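Local coordinates for molybdopterin biosynthesis moeA protein (Pyrococcus horikoshii, PDB 1WU2) that probably takes part in molybdenum cofactor biosynthesis, acting on molybdopterin as other MoeA proteins do when the metal is inserted, at residues V8-A13 against F307-K312. Numbering follows the deposited sequence.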
loop_
_atom_site.group_PDB
_atom_site.type_symbol
_atom_site.label_atom_id
_atom_site.label_comp_id
_atom_site.label_asym_id
_atom_site.label_seq_id
_atom_site.Cartn_x
_atom_site.Cartn_y
_atom_site.Cartn_z
ATOM N N VAL A 8 -1.146 -27.921 15.401
ATOM C CA VAL A 8 -2.511 -27.398 15.412
ATOM C C VAL A 8 -2.775 -26.698 14.065
ATOM O O VAL A 8 -1.928 -25.938 13.588
ATOM C CB VAL A 8 -2.831 -26.479 16.661
ATOM C CG1 VAL A 8 -1.648 -26.366 17.632
ATOM C CG2 VAL A 8 -3.320 -25.100 16.255
ATOM N N PRO A 9 -3.924 -26.968 13.439
ATOM C CA PRO A 9 -4.257 -26.344 12.152
ATOM C C PRO A 9 -4.166 -24.823 12.203
ATOM O O PRO A 9 -4.336 -24.239 13.269
ATOM C CB PRO A 9 -5.703 -26.791 11.902
ATOM C CG PRO A 9 -5.858 -28.043 12.676
ATOM C CD PRO A 9 -4.987 -27.889 13.888
ATOM N N TYR A 10 -3.895 -24.200 11.060
ATOM C CA TYR A 10 -3.724 -22.754 10.990
ATOM C C TYR A 10 -4.951 -21.979 11.465
ATOM O O TYR A 10 -4.811 -21.019 12.215
ATOM C CB TYR A 10 -3.374 -22.316 9.565
ATOM C CG TYR A 10 -3.437 -20.815 9.368
ATOM C CD1 TYR A 10 -2.678 -19.960 10.159
ATOM C CD2 TYR A 10 -4.266 -20.254 8.404
ATOM C CE1 TYR A 10 -2.740 -18.585 9.992
ATOM C CE2 TYR A 10 -4.329 -18.882 8.226
ATOM C CZ TYR A 10 -3.565 -18.053 9.023
ATOM O OH TYR A 10 -3.624 -16.693 8.847
ATOM N N ARG A 11 -6.139 -22.386 11.024
ATOM C CA ARG A 11 -7.364 -21.648 11.339
ATOM C C ARG A 11 -7.718 -21.721 12.824
ATOM O O ARG A 11 -8.248 -20.763 13.377
ATOM C CB ARG A 11 -8.540 -22.127 10.482
ATOM C CG ARG A 11 -8.422 -21.770 8.995
ATOM C CD ARG A 11 -8.614 -20.284 8.676
ATOM N NE ARG A 11 -8.185 -19.955 7.314
ATOM C CZ ARG A 11 -8.001 -18.719 6.843
ATOM N NH1 ARG A 11 -8.205 -17.651 7.611
ATOM N NH2 ARG A 11 -7.608 -18.548 5.583
ATOM N N GLU A 12 -7.417 -22.850 13.462
ATOM C CA GLU A 12 -7.585 -22.979 14.911
ATOM C C GLU A 12 -6.561 -22.125 15.657
ATOM O O GLU A 12 -6.884 -21.524 16.679
ATOM C CB GLU A 12 -7.458 -24.440 15.362
ATOM C CG GLU A 12 -7.718 -24.640 16.856
ATOM C CD GLU A 12 -7.648 -26.092 17.308
ATOM O OE1 GLU A 12 -7.278 -26.974 16.502
ATOM O OE2 GLU A 12 -7.965 -26.347 18.492
ATOM N N ALA A 13 -5.332 -22.088 15.146
ATOM C CA ALA A 13 -4.247 -21.329 15.768
ATOM C C ALA A 13 -4.485 -19.830 15.657
ATOM O O ALA A 13 -4.148 -19.078 16.565
ATOM C CB ALA A 13 -2.911 -21.682 15.128
ATOM N N PHE A 307 4.716 -13.578 10.008
ATOM C CA PHE A 307 4.243 -12.221 10.242
ATOM C C PHE A 307 2.937 -11.985 9.490
ATOM O O PHE A 307 1.975 -11.483 10.057
ATOM C CB PHE A 307 5.285 -11.178 9.828
ATOM C CG PHE A 307 4.824 -9.764 10.040
ATOM C CD1 PHE A 307 5.075 -9.109 11.233
ATOM C CD2 PHE A 307 4.099 -9.108 9.058
ATOM C CE1 PHE A 307 4.625 -7.819 11.436
ATOM C CE2 PHE A 307 3.648 -7.817 9.254
ATOM C CZ PHE A 307 3.909 -7.171 10.442
ATOM N N ASN A 308 2.909 -12.361 8.217
ATOM C CA ASN A 308 1.724 -12.176 7.383
ATOM C C ASN A 308 0.530 -13.026 7.819
ATOM O O ASN A 308 -0.616 -12.587 7.715
ATOM C CB ASN A 308 2.063 -12.454 5.916
ATOM C CG ASN A 308 2.746 -11.280 5.250
ATOM O OD1 ASN A 308 2.090 -10.317 4.858
ATOM N ND2 ASN A 308 4.069 -11.349 5.126
ATOM N N LEU A 309 0.803 -14.224 8.328
ATOM C CA LEU A 309 -0.255 -15.167 8.696
ATOM C C LEU A 309 -0.776 -14.964 10.120
ATOM O O LEU A 309 -1.880 -15.402 10.433
ATOM C CB LEU A 309 0.221 -16.619 8.521
ATOM C CG LEU A 309 0.446 -17.075 7.075
ATOM C CD1 LEU A 309 1.160 -18.408 7.038
ATOM C CD2 LEU A 309 -0.868 -17.169 6.319
ATOM N N PHE A 310 0.000 -14.295 10.972
ATOM C CA PHE A 310 -0.377 -14.122 12.376
ATOM C C PHE A 310 -0.294 -12.668 12.820
ATOM O O PHE A 310 -1.311 -12.048 13.126
ATOM C CB PHE A 310 0.509 -14.987 13.280
ATOM C CG PHE A 310 0.219 -16.456 13.186
ATOM C CD1 PHE A 310 1.142 -17.327 12.638
ATOM C CD2 PHE A 310 -0.982 -16.968 13.654
ATOM C CE1 PHE A 310 0.870 -18.682 12.556
ATOM C CE2 PHE A 310 -1.255 -18.329 13.574
ATOM C CZ PHE A 310 -0.329 -19.181 13.026
ATOM N N VAL A 311 0.919 -12.129 12.836
ATOM C CA VAL A 311 1.178 -10.806 13.407
ATOM C C VAL A 311 0.376 -9.699 12.709
ATOM O O VAL A 311 -0.220 -8.853 13.370
ATOM C CB VAL A 311 2.686 -10.450 13.368
ATOM C CG1 VAL A 311 2.940 -9.117 14.068
ATOM C CG2 VAL A 311 3.519 -11.548 14.017
ATOM N N LYS A 312 0.370 -9.723 11.379
ATOM C CA LYS A 312 -0.347 -8.748 10.559
ATOM C C LYS A 312 -1.812 -8.616 10.989
ATOM O O LYS A 312 -2.332 -7.514 11.100
ATOM C CB LYS A 312 -0.260 -9.153 9.077
ATOM C CG LYS A 312 -1.154 -8.360 8.137
ATOM C CD LYS A 312 -0.783 -8.575 6.672
ATOM C CE LYS A 312 -1.338 -9.875 6.116
ATOM N NZ LYS A 312 -1.589 -9.802 4.649
#
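The first turn of the N-terminal helix 10-20 packs against the middle of helix 300-319 through Tyr10, whose ring reaches over to Leu309 and Phe310. With CG anti to the backbone N (chi1 169°), the phenol extends away from its own helix, and its OH donates a hydrogen bond of 2.7 Å to Leu309 O. The hydroxyl lies in the carbonyl plane, on a lone pair, at a C=O...donor angle of 127°. Helix 300-319 widens here into a pi-type turn, in which Lys312 N bonds to Phe307 O at 2.7 Å. The Leu309 side chain lies over one face of the phenol, with CB 3.8 Å from Tyr10 CE1 and CD2 3.8 Å from Tyr10 OH. The contact joins the MoeA N-terminal region to the probable molybdopterin-binding domain, and strand 374-378 adds Glu377 beside both Tyr10 and Leu309. With Phe310 the Tyr10 ring forms an offset edge-to-face pair: the CD1-CE1 edge of Tyr10 is turned to one face of Phe310, toward the rim, with ring planes at 73° and centroids 5.5 Å apart. Ala13, one turn on, meets the edge of the Phe310 ring, its CB 4.0 Å from CE2. Phe310 also stacks with Phe287. A leucine in place of Tyr10 would probably leave Leu309 O without its side-chain donor and Phe310 without the aromatic edge over its face.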